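Local coordinates for nickel-dependent hydrogenase large subunit (Allochromatium vinosum, PDB 3MYR), which oxidises molecular hydrogen at a nickel-iron active centre, as the large subunit of a heterodimeric hydrogenase, and probably recycles hydrogen released by nitrogenase, at residues 319-325 with 342-347; 402-408 with 438-442. All coordinates share one frame. Residues are numbered along the deposited sequence.

Contact 1. Residues 319-325 with 342-347; sequences EATGEIQ and GLHPYE
Residues 319-323 form a loop, tightened by a backbone hydrogen bond from Glu323 N to Ala320 O (3.0 Å), that runs into the strand beginning at Ile324; residues 342-344 are extended (phi/psi near -100/140, then -65/145 at His344) before a 3-10 turn at 345-346. Gly342 suits its place by lacking a side chain, since a CB would sit only 3.2 Å from Gln325 CB. Leu343 turns its side chain away but sets its O 3.4 Å from Gln325 CA, a CA-H...O contact. His344, its CA 4.3 Å from Gln325 CA, has chi1 t (179°) and chi2 near 86°, so its ring enters the bend: ND1 donates a weak hydrogen bond to Ile324 O (3.1 Å), and Glu319 O lies over one ring face. Pro345, whose fixed phi fits the turn, brings CD 4.2 Å from Ile324 CG2. Tyr346 (m) points across, its OH giving a very short hydrogen bond to Glu319 OE1 (2.5 Å). Glu347 N closes the turn with a backbone hydrogen bond to His344 O (2.8 Å). Loop, strand start and 3-10 turn pack on strands 488-497 (through Trp493) and 500-507, the Pro345 side chain about 7 Å from the bound magnesium ion: the surroundings of this hydrogenase's magnesium site.

Contact 2. Residues 402-408 with 438-442; sequences HDQAREL and KILVD
Two helical segments, 403-408 and 438-442, pass in roughly opposite directions, 142° between their N-to-C axes, with a closest axial approach of 10.9 Å. Their nearest CA atoms are those of Ala405 and Ile439, 7.3 Å apart; the CA atoms of Leu408 and Lys438 are 9.0 Å apart. Ile439 (m, t) starts sideways, but its end reaches over: CD1 comes 3.7 Å from Ala405 CB, and CG1 3.7 Å from Leu408 CD1. The small Ala405 admits this branched side chain, while Leu408 (m, t) points toward helix 438-442 and also brings CD1 to 4.0 Å from Lys438 CG. His402, the N-cap residue, has chi1 t (180°) and places NE2 4.1 Å from Ile439 CG2. This is an antiparallel-running helix pair, 403-416 with 426-456, in the helical part of the large subunit; at its side, Leu397 of helix 390-399 touches His402, Ala405 and Ile439 alike. Beside this apolar contact Gln404, extended (t, t), spans the gap: NE2 donates to Asp442 OD1 (2.8 Å, N-H...O angle 138°), and OE1 accepts from a water (2.8 Å) that also donates to Ile439 O (2.7 Å). Asp442 (m) shares its carboxylate, for OD2 takes Lys438 NZ one turn earlier in a 2.9 Å salt bridge and also pairs with Arg250. Lys438 (t, p, t, t) lays CB and CG by Leu408 CD1 while its ammonium leads away to Asp254, its strongest partner.

In the fold
Contact 1 closes before contact 2 opens along the chain, and the two lie well apart, with centres 33 Å from each other and nearest atoms about 21 Å. Contact 1 belongs to the loop-rich part of the chain around the short antiparallel pair 324-327 and 378-381, against strands 488-497 and 500-507; contact 2 joins helices 403-416 and 426-456, with helices 390-399, 86-112 and 236-265 around them. Strand 378-381 and helix 390-399 lie between them in sequence. They share no helix or strand and do not touch, so each joins a separate part of the subunit: one near the magnesium ion, the other between helices away from the magnesium and nickel-iron sites.

Contact 1. Residues 319-325 with 342-347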
ATOM      1  N   GLU B 319     -14.286 -20.860  -6.184  1.00 30.71           N
ATOM      2  CA  GLU B 319     -15.000 -21.591  -5.165  1.00 34.05           C
ATOM      3  C   GLU B 319     -14.747 -23.090  -5.067  1.00 34.85           C
ATOM      4  O   GLU B 319     -15.169 -23.690  -4.097  1.00 36.27           O
ATOM      5  CB  GLU B 319     -16.482 -21.331  -5.280  1.00 32.93           C
ATOM      6  CG  GLU B 319     -16.711 -19.803  -5.189  1.00 39.83           C
ATOM      7  CD  GLU B 319     -18.120 -19.458  -4.934  1.00 47.83           C
ATOM      8  OE1 GLU B 319     -18.483 -19.033  -3.805  1.00 48.19           O
ATOM      9  OE2 GLU B 319     -18.886 -19.659  -5.883  1.00 56.28           O
ATOM     10  N   ALA B 320     -14.059 -23.663  -6.056  1.00 34.57           N
ATOM     11  CA  ALA B 320     -13.691 -25.066  -6.074  1.00 33.47           C
ATOM     12  C   ALA B 320     -12.652 -25.296  -4.969  1.00 34.64           C
ATOM     13  O   ALA B 320     -11.572 -24.697  -5.018  1.00 31.61           O
ATOM     14  CB  ALA B 320     -13.098 -25.426  -7.447  1.00 32.59           C
ATOM     15  N   THR B 321     -12.956 -26.198  -4.011  1.00 35.45           N
ATOM     16  CA  THR B 321     -12.178 -26.313  -2.781  1.00 35.88           C
ATOM     17  C   THR B 321     -10.863 -27.031  -3.048  1.00 35.32           C
ATOM     18  O   THR B 321      -9.921 -26.917  -2.262  1.00 37.14           O
ATOM     19  CB  THR B 321     -12.927 -27.040  -1.655  1.00 36.83           C
ATOM     20  OG1 THR B 321     -13.160 -28.361  -2.097  1.00 43.83           O
ATOM     21  CG2 THR B 321     -14.325 -26.447  -1.401  1.00 37.38           C
ATOM     22  N   GLY B 322     -10.737 -27.675  -4.195  1.00 35.41           N
ATOM     23  CA  GLY B 322      -9.455 -28.261  -4.598  1.00 35.37           C
ATOM     24  C   GLY B 322      -8.633 -27.352  -5.494  1.00 34.66           C
ATOM     25  O   GLY B 322      -7.600 -27.760  -6.056  1.00 36.24           O
ATOM     26  N   GLU B 323      -9.073 -26.123  -5.701  1.00 31.27           N
ATOM     27  CA  GLU B 323      -8.333 -25.344  -6.657  1.00 30.54           C
ATOM     28  C   GLU B 323      -7.361 -24.316  -5.993  1.00 29.78           C
ATOM     29  O   GLU B 323      -6.122 -24.542  -5.955  1.00 29.31           O
ATOM     30  CB  GLU B 323      -9.289 -24.785  -7.714  1.00 29.89           C
ATOM     31  CG  GLU B 323      -8.748 -23.608  -8.535  1.00 32.11           C
ATOM     32  CD  GLU B 323      -9.565 -23.360  -9.825  1.00 31.38           C
ATOM     33  OE1 GLU B 323      -9.401 -22.299 -10.428  1.00 33.86           O
ATOM     34  OE2 GLU B 323     -10.358 -24.244 -10.229  1.00 38.42           O
ATOM     35  N   ILE B 324      -7.904 -23.266  -5.400  1.00 28.72           N
ATOM     36  CA  ILE B 324      -7.082 -22.330  -4.595  1.00 28.49           C
ATOM     37  C   ILE B 324      -7.013 -22.850  -3.165  1.00 27.62           C
ATOM     38  O   ILE B 324      -8.059 -22.988  -2.503  1.00 26.24           O
ATOM     39  CB  ILE B 324      -7.670 -20.940  -4.551  1.00 28.37           C
ATOM     40  CG1 ILE B 324      -7.581 -20.314  -5.954  1.00 30.80           C
ATOM     41  CG2 ILE B 324      -6.900 -20.051  -3.526  1.00 26.18           C
ATOM     42  CD1 ILE B 324      -8.413 -19.092  -6.155  1.00 28.81           C
ATOM     43  N   GLN B 325      -5.795 -23.116  -2.699  1.00 24.10           N
ATOM     44  CA  GLN B 325      -5.624 -23.548  -1.316  1.00 25.99           C
ATOM     45  C   GLN B 325      -4.429 -22.888  -0.730  1.00 25.50           C
ATOM     46  O   GLN B 325      -3.475 -22.650  -1.460  1.00 25.06           O
ATOM     47  CB  GLN B 325      -5.355 -25.075  -1.240  1.00 25.50           C
ATOM     48  CG  GLN B 325      -6.380 -25.946  -1.946  1.00 27.90           C
ATOM     49  CD  GLN B 325      -5.958 -27.421  -1.972  1.00 36.04           C
ATOM     50  OE1 GLN B 325      -6.565 -28.199  -1.309  1.00 38.99           O
ATOM     51  NE2 GLN B 325      -4.934 -27.789  -2.774  1.00 41.85           N
ATOM     52  N   GLY B 342      -3.759 -28.484   2.607  1.00 32.65           N
ATOM     53  CA  GLY B 342      -3.992 -27.163   2.032  1.00 29.59           C
ATOM     54  C   GLY B 342      -5.437 -26.813   2.387  1.00 31.45           C
ATOM     55  O   GLY B 342      -6.285 -27.696   2.389  1.00 31.56           O
ATOM     56  N   LEU B 343      -5.733 -25.563   2.759  1.00 29.46           N
ATOM     57  CA  LEU B 343      -7.139 -25.165   2.997  1.00 28.45           C
ATOM     58  C   LEU B 343      -7.629 -24.196   1.946  1.00 27.03           C
ATOM     59  O   LEU B 343      -6.977 -23.159   1.733  1.00 28.23           O
ATOM     60  CB  LEU B 343      -7.306 -24.534   4.387  1.00 27.23           C
ATOM     61  CG  LEU B 343      -7.209 -25.566   5.519  1.00 26.70           C
ATOM     62  CD1 LEU B 343      -7.202 -24.865   6.888  1.00 19.62           C
ATOM     63  CD2 LEU B 343      -8.317 -26.765   5.435  1.00 27.86           C
ATOM     64  N   HIS B 344      -8.781 -24.485   1.325  1.00 26.37           N
ATOM     65  CA  HIS B 344      -9.487 -23.484   0.508  1.00 25.46           C
ATOM     66  C   HIS B 344      -9.954 -22.349   1.464  1.00 25.42           C
ATOM     67  O   HIS B 344     -10.274 -22.629   2.611  1.00 24.92           O
ATOM     68  CB  HIS B 344     -10.729 -24.106  -0.201  1.00 24.33           C
ATOM     69  CG  HIS B 344     -11.488 -23.119  -1.025  1.00 27.35           C
ATOM     70  ND1 HIS B 344     -11.149 -22.832  -2.327  1.00 32.99           N
ATOM     71  CD2 HIS B 344     -12.433 -22.218  -0.681  1.00 24.37           C
ATOM     72  CE1 HIS B 344     -11.913 -21.854  -2.776  1.00 25.22           C
ATOM     73  NE2 HIS B 344     -12.683 -21.451  -1.792  1.00 29.03           N
ATOM     74  N   PRO B 345      -9.964 -21.074   1.007  1.00 24.91           N
ATOM     75  CA  PRO B 345     -10.211 -19.951   1.935  1.00 23.12           C
ATOM     76  C   PRO B 345     -11.600 -19.933   2.600  1.00 24.37           C
ATOM     77  O   PRO B 345     -11.747 -19.325   3.650  1.00 23.61           O
ATOM     78  CB  PRO B 345     -10.016 -18.696   1.043  1.00 24.43           C
ATOM     79  CG  PRO B 345      -9.211 -19.163  -0.095  1.00 22.66           C
ATOM     80  CD  PRO B 345      -9.615 -20.595  -0.338  1.00 25.31           C
ATOM     81  N   TYR B 346     -12.621 -20.582   2.034  1.00 24.78           N
ATOM     82  CA  TYR B 346     -13.851 -20.675   2.806  1.00 26.97           C
ATOM     83  C   TYR B 346     -13.666 -21.470   4.080  1.00 28.16           C
ATOM     84  O   TYR B 346     -14.453 -21.311   5.020  1.00 28.94           O
ATOM     85  CB  TYR B 346     -15.030 -21.310   2.027  1.00 27.69           C
ATOM     86  CG  TYR B 346     -15.713 -20.385   1.022  1.00 26.02           C
ATOM     87  CD1 TYR B 346     -16.017 -20.854  -0.285  1.00 30.10           C
ATOM     88  CD2 TYR B 346     -16.072 -19.065   1.369  1.00 24.41           C
ATOM     89  CE1 TYR B 346     -16.723 -20.075  -1.179  1.00 27.08           C
ATOM     90  CE2 TYR B 346     -16.801 -18.249   0.448  1.00 23.76           C
ATOM     91  CZ  TYR B 346     -17.085 -18.762  -0.801  1.00 25.99           C
ATOM     92  OH  TYR B 346     -17.774 -18.008  -1.678  1.00 27.83           O
ATOM     93  N   GLU B 347     -12.624 -22.297   4.113  1.00 28.35           N
ATOM     94  CA  GLU B 347     -12.324 -23.143   5.282  1.00 29.62           C
ATOM     95  C   GLU B 347     -10.964 -22.769   5.902  1.00 27.96           C
ATOM     96  O   GLU B 347     -10.393 -23.532   6.695  1.00 27.80           O
ATOM     97  CB  GLU B 347     -12.285 -24.594   4.845  1.00 30.85           C
ATOM     98  CG  GLU B 347     -13.644 -25.053   4.371  1.00 41.09           C
ATOM     99  CD  GLU B 347     -13.573 -26.405   3.649  1.00 56.77           C
ATOM    100  OE1 GLU B 347     -14.300 -27.325   4.092  1.00 58.26           O
ATOM    101  OE2 GLU B 347     -12.796 -26.539   2.644  1.00 59.93           O
TER

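Contact 2. Residues 402-408 with 438-442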
ATOM      1  N   HIS B 402      -5.897  -8.612 -26.725  1.00 35.59           N
ATOM      2  CA  HIS B 402      -6.166  -7.180 -26.441  1.00 34.34           C
ATOM      3  C   HIS B 402      -5.289  -6.339 -27.346  1.00 34.23           C
ATOM      4  O   HIS B 402      -4.044  -6.465 -27.265  1.00 33.19           O
ATOM      5  CB  HIS B 402      -5.928  -6.845 -24.959  1.00 32.46           C
ATOM      6  CG  HIS B 402      -6.180  -5.401 -24.586  1.00 31.57           C
ATOM      7  ND1 HIS B 402      -7.371  -4.963 -24.011  1.00 35.26           N
ATOM      8  CD2 HIS B 402      -5.379  -4.315 -24.643  1.00 25.53           C
ATOM      9  CE1 HIS B 402      -7.296  -3.661 -23.779  1.00 30.01           C
ATOM     10  NE2 HIS B 402      -6.096  -3.246 -24.150  1.00 33.17           N
ATOM     11  N   ASP B 403      -5.899  -5.478 -28.183  1.00 33.37           N
ATOM     12  CA  ASP B 403      -5.133  -4.871 -29.277  1.00 34.18           C
ATOM     13  C   ASP B 403      -4.074  -3.904 -28.761  1.00 33.57           C
ATOM     14  O   ASP B 403      -2.938  -3.893 -29.240  1.00 32.50           O
ATOM     15  CB  ASP B 403      -6.021  -4.133 -30.261  1.00 36.69           C
ATOM     16  CG  ASP B 403      -6.692  -5.079 -31.295  1.00 42.76           C
ATOM     17  OD1 ASP B 403      -6.231  -6.221 -31.566  1.00 48.87           O
ATOM     18  OD2 ASP B 403      -7.696  -4.642 -31.854  1.00 48.22           O
ATOM     19  N   GLN B 404      -4.470  -3.037 -27.840  1.00 29.87           N
ATOM     20  CA  GLN B 404      -3.528  -2.057 -27.354  1.00 30.10           C
ATOM     21  C   GLN B 404      -2.361  -2.752 -26.606  1.00 28.88           C
ATOM     22  O   GLN B 404      -1.196  -2.391 -26.837  1.00 27.98           O
ATOM     23  CB  GLN B 404      -4.226  -1.040 -26.441  1.00 28.60           C
ATOM     24  CG  GLN B 404      -3.294  -0.029 -25.836  1.00 30.56           C
ATOM     25  CD  GLN B 404      -4.011   0.938 -24.901  1.00 31.53           C
ATOM     26  OE1 GLN B 404      -5.053   0.598 -24.312  1.00 33.73           O
ATOM     27  NE2 GLN B 404      -3.476   2.141 -24.780  1.00 29.85           N
ATOM     28  N   ALA B 405      -2.673  -3.758 -25.769  1.00 27.62           N
ATOM     29  CA  ALA B 405      -1.626  -4.483 -25.050  1.00 27.75           C
ATOM     30  C   ALA B 405      -0.655  -5.150 -26.015  1.00 28.64           C
ATOM     31  O   ALA B 405       0.558  -5.159 -25.792  1.00 30.44           O
ATOM     32  CB  ALA B 405      -2.222  -5.522 -24.081  1.00 24.90           C
ATOM     33  N   ARG B 406      -1.179  -5.703 -27.102  1.00 30.10           N
ATOM     34  CA  ARG B 406      -0.359  -6.372 -28.062  1.00 32.89           C
ATOM     35  C   ARG B 406       0.586  -5.331 -28.705  1.00 31.56           C
ATOM     36  O   ARG B 406       1.764  -5.591 -28.923  1.00 30.75           O
ATOM     37  CB  ARG B 406      -1.272  -6.915 -29.146  1.00 35.03           C
ATOM     38  CG  ARG B 406      -1.039  -8.313 -29.514  1.00 46.35           C
ATOM     39  CD  ARG B 406      -1.898  -9.179 -28.648  1.00 54.25           C
ATOM     40  NE  ARG B 406      -2.571 -10.213 -29.428  1.00 62.74           N
ATOM     41  CZ  ARG B 406      -2.015 -11.341 -29.877  1.00 68.10           C
ATOM     42  NH1 ARG B 406      -2.780 -12.186 -30.562  1.00 68.28           N
ATOM     43  NH2 ARG B 406      -0.712 -11.611 -29.699  1.00 68.09           N
ATOM     44  N   GLU B 407       0.044  -4.184 -29.075  1.00 31.42           N
ATOM     45  CA  GLU B 407       0.824  -3.117 -29.701  1.00 33.20           C
ATOM     46  C   GLU B 407       1.923  -2.625 -28.755  1.00 31.08           C
ATOM     47  O   GLU B 407       3.048  -2.433 -29.158  1.00 31.19           O
ATOM     48  CB  GLU B 407      -0.108  -1.968 -29.959  1.00 35.71           C
ATOM     49  CG  GLU B 407       0.240  -0.904 -31.013  1.00 46.97           C
ATOM     50  CD  GLU B 407      -1.052  -0.080 -31.425  1.00 64.18           C
ATOM     51  OE1 GLU B 407      -1.320   0.086 -32.652  1.00 70.90           O
ATOM     52  OE2 GLU B 407      -1.836   0.372 -30.526  1.00 67.58           O
ATOM     53  N   LEU B 408       1.588  -2.428 -27.495  1.00 27.97           N
ATOM     54  CA  LEU B 408       2.571  -1.907 -26.550  1.00 27.84           C
ATOM     55  C   LEU B 408       3.640  -2.952 -26.291  1.00 26.01           C
ATOM     56  O   LEU B 408       4.777  -2.598 -26.148  1.00 28.54           O
ATOM     57  CB  LEU B 408       1.939  -1.538 -25.201  1.00 24.73           C
ATOM     58  CG  LEU B 408       1.045  -0.290 -25.205  1.00 29.80           C
ATOM     59  CD1 LEU B 408       0.205  -0.250 -23.882  1.00 26.20           C
ATOM     60  CD2 LEU B 408       1.929   0.974 -25.400  1.00 30.23           C
ATOM     61  N   LYS B 438      -0.286   2.596 -18.753  1.00 19.53           N
ATOM     62  CA  LYS B 438      -0.740   3.278 -19.966  1.00 21.47           C
ATOM     63  C   LYS B 438      -2.137   2.761 -20.372  1.00 23.09           C
ATOM     64  O   LYS B 438      -3.041   3.528 -20.784  1.00 25.52           O
ATOM     65  CB  LYS B 438       0.284   3.043 -21.106  1.00 22.12           C
ATOM     66  CG  LYS B 438      -0.200   3.494 -22.521  1.00 22.79           C
ATOM     67  CD  LYS B 438      -0.709   4.997 -22.484  1.00 23.53           C
ATOM     68  CE  LYS B 438      -0.912   5.558 -23.934  1.00 26.05           C
ATOM     69  NZ  LYS B 438      -1.556   6.961 -23.797  1.00 28.84           N
ATOM     70  N   ILE B 439      -2.352   1.473 -20.250  1.00 22.44           N
ATOM     71  CA  ILE B 439      -3.658   0.942 -20.666  1.00 23.62           C
ATOM     72  C   ILE B 439      -4.733   1.520 -19.723  1.00 23.33           C
ATOM     73  O   ILE B 439      -5.807   1.885 -20.173  1.00 25.32           O
ATOM     74  CB  ILE B 439      -3.661  -0.603 -20.622  1.00 23.57           C
ATOM     75  CG1 ILE B 439      -2.743  -1.154 -21.761  1.00 22.84           C
ATOM     76  CG2 ILE B 439      -5.154  -1.165 -20.722  1.00 24.50           C
ATOM     77  CD1 ILE B 439      -2.561  -2.645 -21.700  1.00 25.23           C
ATOM     78  N   LEU B 440      -4.443   1.600 -18.421  1.00 22.71           N
ATOM     79  CA  LEU B 440      -5.462   1.999 -17.441  1.00 22.67           C
ATOM     80  C   LEU B 440      -5.727   3.489 -17.569  1.00 23.40           C
ATOM     81  O   LEU B 440      -6.848   3.962 -17.398  1.00 22.94           O
ATOM     82  CB  LEU B 440      -4.995   1.713 -16.024  1.00 23.50           C
ATOM     83  CG  LEU B 440      -5.294   0.276 -15.687  1.00 30.21           C
ATOM     84  CD1 LEU B 440      -4.613  -0.091 -14.409  1.00 29.68           C
ATOM     85  CD2 LEU B 440      -6.776   0.186 -15.452  1.00 31.50           C
ATOM     86  N   VAL B 441      -4.672   4.254 -17.765  1.00 22.34           N
ATOM     87  CA  VAL B 441      -4.873   5.683 -17.852  1.00 25.37           C
ATOM     88  C   VAL B 441      -5.721   6.086 -19.081  1.00 26.97           C
ATOM     89  O   VAL B 441      -6.588   6.901 -18.926  1.00 28.81           O
ATOM     90  CB  VAL B 441      -3.543   6.514 -17.750  1.00 24.77           C
ATOM     91  CG1 VAL B 441      -2.911   6.716 -19.124  1.00 21.31           C
ATOM     92  CG2 VAL B 441      -3.846   7.778 -17.105  1.00 26.70           C
ATOM     93  N   ASP B 442      -5.575   5.408 -20.220  1.00 26.76           N
ATOM     94  CA  ASP B 442      -6.461   5.600 -21.358  1.00 28.60           C
ATOM     95  C   ASP B 442      -7.875   5.160 -21.051  1.00 28.16           C
ATOM     96  O   ASP B 442      -8.764   5.759 -21.550  1.00 29.34           O
ATOM     97  CB  ASP B 442      -5.984   4.839 -22.621  1.00 29.81           C
ATOM     98  CG  ASP B 442      -4.649   5.393 -23.174  1.00 35.64           C
ATOM     99  OD1 ASP B 442      -4.052   4.767 -24.091  1.00 40.89           O
ATOM    100  OD2 ASP B 442      -4.214   6.490 -22.713  1.00 33.54           O
TER
HETATM  101  O   HOH W   1      -7.075   1.260 -22.439  1.00 21.64           O